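PDB 5T99: glycoside Hydrolase from Bacteroides uniformis, which binds the galactose-like inhibitor galacto-isofagomine in its active site and probably hydrolyses beta-galactosidic linkages during agarose breakdown. Local coordinates for residues A[690-695]-A[699-704]; A[521-526]-A[615-620]. All coordinates share one frame; numbering follows the deposited sequence.

Contact 1: residues A[690-695]-A[699-704]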
loop_
_atom_site.group_PDB
_atom_site.type_symbol
_atom_site.label_atom_id
_atom_site.label_comp_id
_atom_site.label_asym_id
_atom_site.label_seq_id
_atom_site.Cartn_x
_atom_site.Cartn_y
_atom_site.Cartn_z
ATOM N N VAL A 690 -25.445 -1.663 -23.628
ATOM C CA VAL A 690 -24.341 -2.344 -24.311
ATOM C C VAL A 690 -24.410 -3.831 -24.002
ATOM O O VAL A 690 -24.617 -4.219 -22.855
ATOM C CB VAL A 690 -22.941 -1.775 -23.952
ATOM C CG1 VAL A 690 -22.622 -1.866 -22.462
ATOM C CG2 VAL A 690 -21.871 -2.485 -24.768
ATOM N N LYS A 691 -24.240 -4.643 -25.040
ATOM C CA LYS A 691 -24.247 -6.084 -24.915
ATOM C C LYS A 691 -22.930 -6.625 -25.438
ATOM O O LYS A 691 -22.555 -6.328 -26.567
ATOM C CB LYS A 691 -25.411 -6.668 -25.703
ATOM C CG LYS A 691 -26.764 -6.342 -25.095
ATOM C CD LYS A 691 -27.903 -7.036 -25.829
ATOM C CE LYS A 691 -29.241 -6.502 -25.350
ATOM N NZ LYS A 691 -30.365 -7.138 -26.067
ATOM N N ALA A 692 -22.249 -7.422 -24.611
ATOM C CA ALA A 692 -20.972 -8.034 -24.961
ATOM C C ALA A 692 -21.184 -9.508 -25.280
ATOM O O ALA A 692 -21.850 -10.220 -24.517
ATOM C CB ALA A 692 -19.980 -7.882 -23.816
ATOM N N TYR A 693 -20.603 -9.955 -26.397
ATOM C CA TYR A 693 -20.736 -11.326 -26.868
ATOM C C TYR A 693 -19.375 -11.986 -27.090
ATOM O O TYR A 693 -18.386 -11.315 -27.373
ATOM C CB TYR A 693 -21.493 -11.369 -28.200
ATOM C CG TYR A 693 -22.822 -10.645 -28.230
ATOM C CD1 TYR A 693 -23.998 -11.288 -27.855
ATOM C CD2 TYR A 693 -22.909 -9.322 -28.668
ATOM C CE1 TYR A 693 -25.224 -10.634 -27.894
ATOM C CE2 TYR A 693 -24.130 -8.662 -28.704
ATOM C CZ TYR A 693 -25.285 -9.322 -28.318
ATOM O OH TYR A 693 -26.500 -8.673 -28.355
ATOM N N ASN A 694 -19.342 -13.313 -26.994
ATOM C CA ASN A 694 -18.188 -14.088 -27.443
ATOM C C ASN A 694 -18.259 -14.258 -28.969
ATOM O O ASN A 694 -19.164 -13.709 -29.604
ATOM C CB ASN A 694 -18.072 -15.423 -26.671
ATOM C CG ASN A 694 -19.222 -16.398 -26.937
ATOM O OD1 ASN A 694 -20.048 -16.214 -27.839
ATOM N ND2 ASN A 694 -19.264 -17.460 -26.142
ATOM N N ASN A 695 -17.311 -14.998 -29.547
ATOM C CA ASN A 695 -17.256 -15.202 -31.009
ATOM C C ASN A 695 -18.288 -16.173 -31.607
ATOM O O ASN A 695 -18.350 -16.313 -32.824
ATOM C CB ASN A 695 -15.837 -15.605 -31.458
ATOM C CG ASN A 695 -15.423 -17.002 -30.997
ATOM O OD1 ASN A 695 -16.143 -17.697 -30.278
ATOM N ND2 ASN A 695 -14.236 -17.412 -31.413
ATOM N N LEU A 699 -24.427 -14.098 -25.569
ATOM C CA LEU A 699 -24.373 -12.990 -24.626
ATOM C C LEU A 699 -23.583 -13.386 -23.373
ATOM O O LEU A 699 -23.891 -14.386 -22.736
ATOM C CB LEU A 699 -25.787 -12.560 -24.236
ATOM C CG LEU A 699 -25.903 -11.433 -23.210
ATOM C CD1 LEU A 699 -25.348 -10.129 -23.771
ATOM C CD2 LEU A 699 -27.349 -11.256 -22.777
ATOM N N LYS A 700 -22.572 -12.585 -23.033
ATOM C CA LYS A 700 -21.683 -12.839 -21.889
ATOM C C LYS A 700 -21.720 -11.767 -20.788
ATOM O O LYS A 700 -21.388 -12.060 -19.639
ATOM C CB LYS A 700 -20.247 -13.012 -22.394
ATOM C CG LYS A 700 -20.052 -14.193 -23.343
ATOM C CD LYS A 700 -19.375 -15.401 -22.704
ATOM C CE LYS A 700 -20.264 -16.130 -21.717
ATOM N NZ LYS A 700 -19.488 -17.157 -20.958
ATOM N N ALA A 701 -22.090 -10.534 -21.140
ATOM C CA ALA A 701 -22.323 -9.467 -20.171
ATOM C C ALA A 701 -23.106 -8.332 -20.807
ATOM O O ALA A 701 -23.119 -8.174 -22.037
ATOM C CB ALA A 701 -21.004 -8.934 -19.645
ATOM N N GLU A 702 -23.748 -7.529 -19.968
ATOM C CA GLU A 702 -24.417 -6.317 -20.444
ATOM C C GLU A 702 -24.570 -5.243 -19.361
ATOM O O GLU A 702 -24.638 -5.544 -18.174
ATOM C CB GLU A 702 -25.758 -6.649 -21.155
ATOM C CG GLU A 702 -27.030 -6.781 -20.329
ATOM C CD GLU A 702 -28.277 -6.878 -21.218
ATOM O OE1 GLU A 702 -28.292 -7.692 -22.168
ATOM O OE2 GLU A 702 -29.241 -6.124 -20.984
ATOM N N LYS A 703 -24.572 -3.986 -19.794
ATOM C CA LYS A 703 -24.803 -2.854 -18.907
ATOM C C LYS A 703 -25.743 -1.879 -19.589
ATOM O O LYS A 703 -25.758 -1.766 -20.817
ATOM C CB LYS A 703 -23.498 -2.132 -18.554
ATOM C CG LYS A 703 -22.475 -2.954 -17.788
ATOM C CD LYS A 703 -22.888 -3.216 -16.346
ATOM C CE LYS A 703 -21.840 -4.077 -15.653
ATOM N NZ LYS A 703 -22.207 -4.361 -14.244
ATOM N N THR A 704 -26.519 -1.180 -18.768
ATOM C CA THR A 704 -27.466 -0.179 -19.222
ATOM C C THR A 704 -27.212 1.083 -18.415
ATOM O O THR A 704 -27.079 1.011 -17.190
ATOM C CB THR A 704 -28.916 -0.683 -19.003
ATOM O OG1 THR A 704 -29.213 -1.698 -19.966
ATOM C CG2 THR A 704 -29.942 0.444 -19.152
#
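V690 and K703 are joined by two backbone hydrogen bonds, V690 N to K703 O at 2.8 Å and K703 N to V690 O at 3.1 Å. A692 comes next: its N donates to A701 O (2.8 Å), while its carbonyl O takes K700 N at 2.9 Å and, weakly, A701 N at 3.4 Å. One oxygen thus faces two consecutive N-H groups, and the register slips by a residue before Y693 meets L699. The tight side carries V690, A692 and A701, whose side chains pack on V613 of the facing sheet; V690 CG1, wedged between its own N and carbonyl carbon (chi1 60°), comes 3.5 Å from K703 O. The other side, where E702 and L699 are exposed, is looser. There the extended K691 runs alongside E702, CE 3.5 Å from OE1, but NZ stays too far for a salt bridge and also has a cation-pi partner in F641. Shortening K691 to an alanine would probably leave E702 without its nearby opposite charge and F641 without its cation. L699 N lies at the edge of the Y693 ring, 3.6 Å from CD1. The arrangement is a classic beta bulge in an antiparallel hairpin whose second strand borders its sheet.

Contact 2: residues A[521-526]-A[615-620]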
loop_
_atom_site.group_PDB
_atom_site.type_symbol
_atom_site.label_atom_id
_atom_site.label_comp_id
_atom_site.label_asym_id
_atom_site.label_seq_id
_atom_site.Cartn_x
_atom_site.Cartn_y
_atom_site.Cartn_z
ATOM N N THR A 521 -10.503 15.146 -18.256
ATOM C CA THR A 521 -11.404 14.243 -18.990
ATOM C C THR A 521 -11.181 12.754 -18.635
ATOM O O THR A 521 -10.040 12.252 -18.665
ATOM C CB THR A 521 -11.317 14.465 -20.529
ATOM O OG1 THR A 521 -12.378 13.763 -21.192
ATOM C CG2 THR A 521 -9.980 14.014 -21.103
ATOM N N SER A 522 -12.288 12.073 -18.307
ATOM C CA SER A 522 -12.307 10.621 -18.041
ATOM C C SER A 522 -12.384 9.767 -19.324
ATOM O O SER A 522 -12.613 8.550 -19.254
ATOM C CB SER A 522 -13.457 10.273 -17.076
ATOM O OG SER A 522 -13.305 8.991 -16.495
ATOM N N TYR A 523 -12.188 10.394 -20.490
ATOM C CA TYR A 523 -11.861 9.651 -21.715
ATOM C C TYR A 523 -10.409 9.095 -21.705
ATOM O O TYR A 523 -10.050 8.322 -22.591
ATOM C CB TYR A 523 -12.125 10.507 -22.978
ATOM C CG TYR A 523 -13.591 10.617 -23.371
ATOM C CD1 TYR A 523 -14.223 9.574 -24.043
ATOM C CD2 TYR A 523 -14.344 11.765 -23.083
ATOM C CE1 TYR A 523 -15.557 9.655 -24.417
ATOM C CE2 TYR A 523 -15.685 11.858 -23.455
ATOM C CZ TYR A 523 -16.287 10.798 -24.122
ATOM O OH TYR A 523 -17.610 10.865 -24.491
ATOM N N ASP A 524 -9.592 9.487 -20.718
ATOM C CA ASP A 524 -8.241 8.939 -20.502
ATOM C C ASP A 524 -7.334 9.144 -21.712
ATOM O O ASP A 524 -6.900 8.186 -22.368
ATOM C CB ASP A 524 -8.283 7.465 -20.053
ATOM C CG ASP A 524 -8.867 7.297 -18.657
ATOM O OD1 ASP A 524 -8.531 8.098 -17.759
ATOM O OD2 ASP A 524 -9.659 6.359 -18.437
ATOM N N LEU A 525 -7.109 10.428 -21.995
ATOM C CA LEU A 525 -6.198 10.920 -23.030
ATOM C C LEU A 525 -5.047 11.806 -22.487
ATOM O O LEU A 525 -3.970 11.846 -23.082
ATOM C CB LEU A 525 -6.988 11.750 -24.058
ATOM C CG LEU A 525 -7.951 11.124 -25.083
ATOM C CD1 LEU A 525 -7.659 9.655 -25.350
ATOM C CD2 LEU A 525 -9.405 11.325 -24.697
ATOM N N ILE A 526 -5.274 12.508 -21.377
ATOM C CA ILE A 526 -4.423 13.618 -20.956
ATOM C C ILE A 526 -3.453 13.165 -19.863
ATOM O O ILE A 526 -3.772 12.277 -19.074
ATOM C CB ILE A 526 -5.296 14.792 -20.420
ATOM C CG1 ILE A 526 -6.330 15.247 -21.472
ATOM C CG2 ILE A 526 -4.443 15.962 -19.935
ATOM C CD1 ILE A 526 -5.760 15.643 -22.822
ATOM N N ILE A 615 -19.314 0.905 -19.968
ATOM C CA ILE A 615 -19.701 1.918 -20.932
ATOM C C ILE A 615 -19.454 3.297 -20.319
ATOM O O ILE A 615 -19.567 3.487 -19.094
ATOM C CB ILE A 615 -21.167 1.722 -21.407
ATOM C CG1 ILE A 615 -21.535 2.757 -22.469
ATOM C CG2 ILE A 615 -22.150 1.795 -20.245
ATOM C CD1 ILE A 615 -22.790 2.410 -23.243
ATOM N N LEU A 616 -19.057 4.228 -21.182
ATOM C CA LEU A 616 -18.899 5.627 -20.816
ATOM C C LEU A 616 -19.177 6.496 -22.057
ATOM O O LEU A 616 -18.981 6.020 -23.182
ATOM C CB LEU A 616 -17.517 5.894 -20.173
ATOM C CG LEU A 616 -16.105 5.605 -20.729
ATOM C CD1 LEU A 616 -15.931 4.195 -21.259
ATOM C CD2 LEU A 616 -15.652 6.633 -21.749
ATOM N N PRO A 617 -19.648 7.737 -21.890
ATOM C CA PRO A 617 -19.838 8.430 -20.606
ATOM C C PRO A 617 -21.196 8.131 -19.978
ATOM O O PRO A 617 -21.793 7.114 -20.301
ATOM C CB PRO A 617 -19.716 9.907 -21.008
ATOM C CG PRO A 617 -20.226 9.943 -22.392
ATOM C CD PRO A 617 -19.767 8.663 -23.028
ATOM N N HIS A 618 -21.645 8.984 -19.057
ATOM C CA HIS A 618 -23.062 9.050 -18.656
ATOM C C HIS A 618 -23.969 9.456 -19.837
ATOM O O HIS A 618 -23.483 9.813 -20.921
ATOM C CB HIS A 618 -23.272 10.005 -17.449
ATOM C CG HIS A 618 -22.941 11.456 -17.715
ATOM N ND1 HIS A 618 -22.056 12.165 -16.929
ATOM C CD2 HIS A 618 -23.381 12.330 -18.656
ATOM C CE1 HIS A 618 -21.964 13.407 -17.372
ATOM N NE2 HIS A 618 -22.755 13.534 -18.422
ATOM N N TRP A 619 -25.281 9.426 -19.607
ATOM C CA TRP A 619 -26.259 9.800 -20.629
ATOM C C TRP A 619 -27.181 10.967 -20.213
ATOM O O TRP A 619 -28.368 10.959 -20.532
ATOM C CB TRP A 619 -27.054 8.551 -21.019
ATOM C CG TRP A 619 -27.521 8.533 -22.430
ATOM C CD1 TRP A 619 -28.809 8.405 -22.859
ATOM C CD2 TRP A 619 -26.713 8.636 -23.610
ATOM N NE1 TRP A 619 -28.858 8.415 -24.230
ATOM C CE2 TRP A 619 -27.589 8.552 -24.722
ATOM C CE3 TRP A 619 -25.336 8.784 -23.838
ATOM C CZ2 TRP A 619 -27.134 8.613 -26.049
ATOM C CZ3 TRP A 619 -24.878 8.847 -25.154
ATOM C CH2 TRP A 619 -25.780 8.766 -26.246
ATOM N N ASN A 620 -26.641 11.929 -19.458
ATOM C CA ASN A 620 -27.217 13.278 -19.321
ATOM C C ASN A 620 -26.482 14.328 -20.173
ATOM O O ASN A 620 -25.546 14.976 -19.708
ATOM C CB ASN A 620 -27.212 13.729 -17.857
ATOM C CG ASN A 620 -28.204 12.968 -17.008
ATOM O OD1 ASN A 620 -28.097 11.754 -16.845
ATOM N ND2 ASN A 620 -29.169 13.682 -16.446
#
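The hydroxyl oxygen of Y523 lies against the ring of P617, 3.4 Å from CD and 3.5 Å from CG, and is hydrogen-bonded to the carbonyl O of P628, which gives this buried polar atom a partner. Y523 is the third residue of a type I beta turn, T521 to D524, in the loop that leads from strand 490-495 of the catalytic barrel to helix 534-543. P617 follows a cis peptide bond at the end of strand 613-616, so the contact joins a barrel loop to a strand of the small antiparallel sheet beyond it. With L616 and P617 both directed toward the loop, the tyrosine meets one after the other along its length. L616 CD2 approaches the CD1-CE1 side of the ring obliquely, 4.0 Å from each of these two carbons, while P617 takes the phenol end. The Y523 side chain leaves with CG anti to its carbonyl carbon (chi1 -77°), which carries the hydroxyl across to the proline. The turn itself is lightly bonded: D524 N reaches T521 O only weakly. Polar support comes from outside, with R676 bonded to the carbonyls of Y523 and D524, and D598 to the S522 hydroxyl. At the ring's edge and in its plane sits T521 OG1, which also accepts a weak bond from Y523 N at 3.4 Å.

In the fold
Contact 1 is a surface contact inside one hairpin, strands 687-693 and 699-706, whereas contact 2 is buried and bridges segments 89 residues apart in sequence. Antiparallel backbone hydrogen bonding, interrupted by a bulge, holds the first, with the charged pair K691 and E702 on its outer face; the second relies on apolar and proline packing around one tyrosine, with the Y523 and S522 hydroxyls bonded to residues beyond the two segments. Their centres lie about 20 Å apart, yet they meet: V690 CG1 packs 4.0 Å from I615 CB, and I615 directly precedes L616 and P617 of contact 2. Strand 613-616 therefore has the hairpin's sheet at one place and the barrel loop at another.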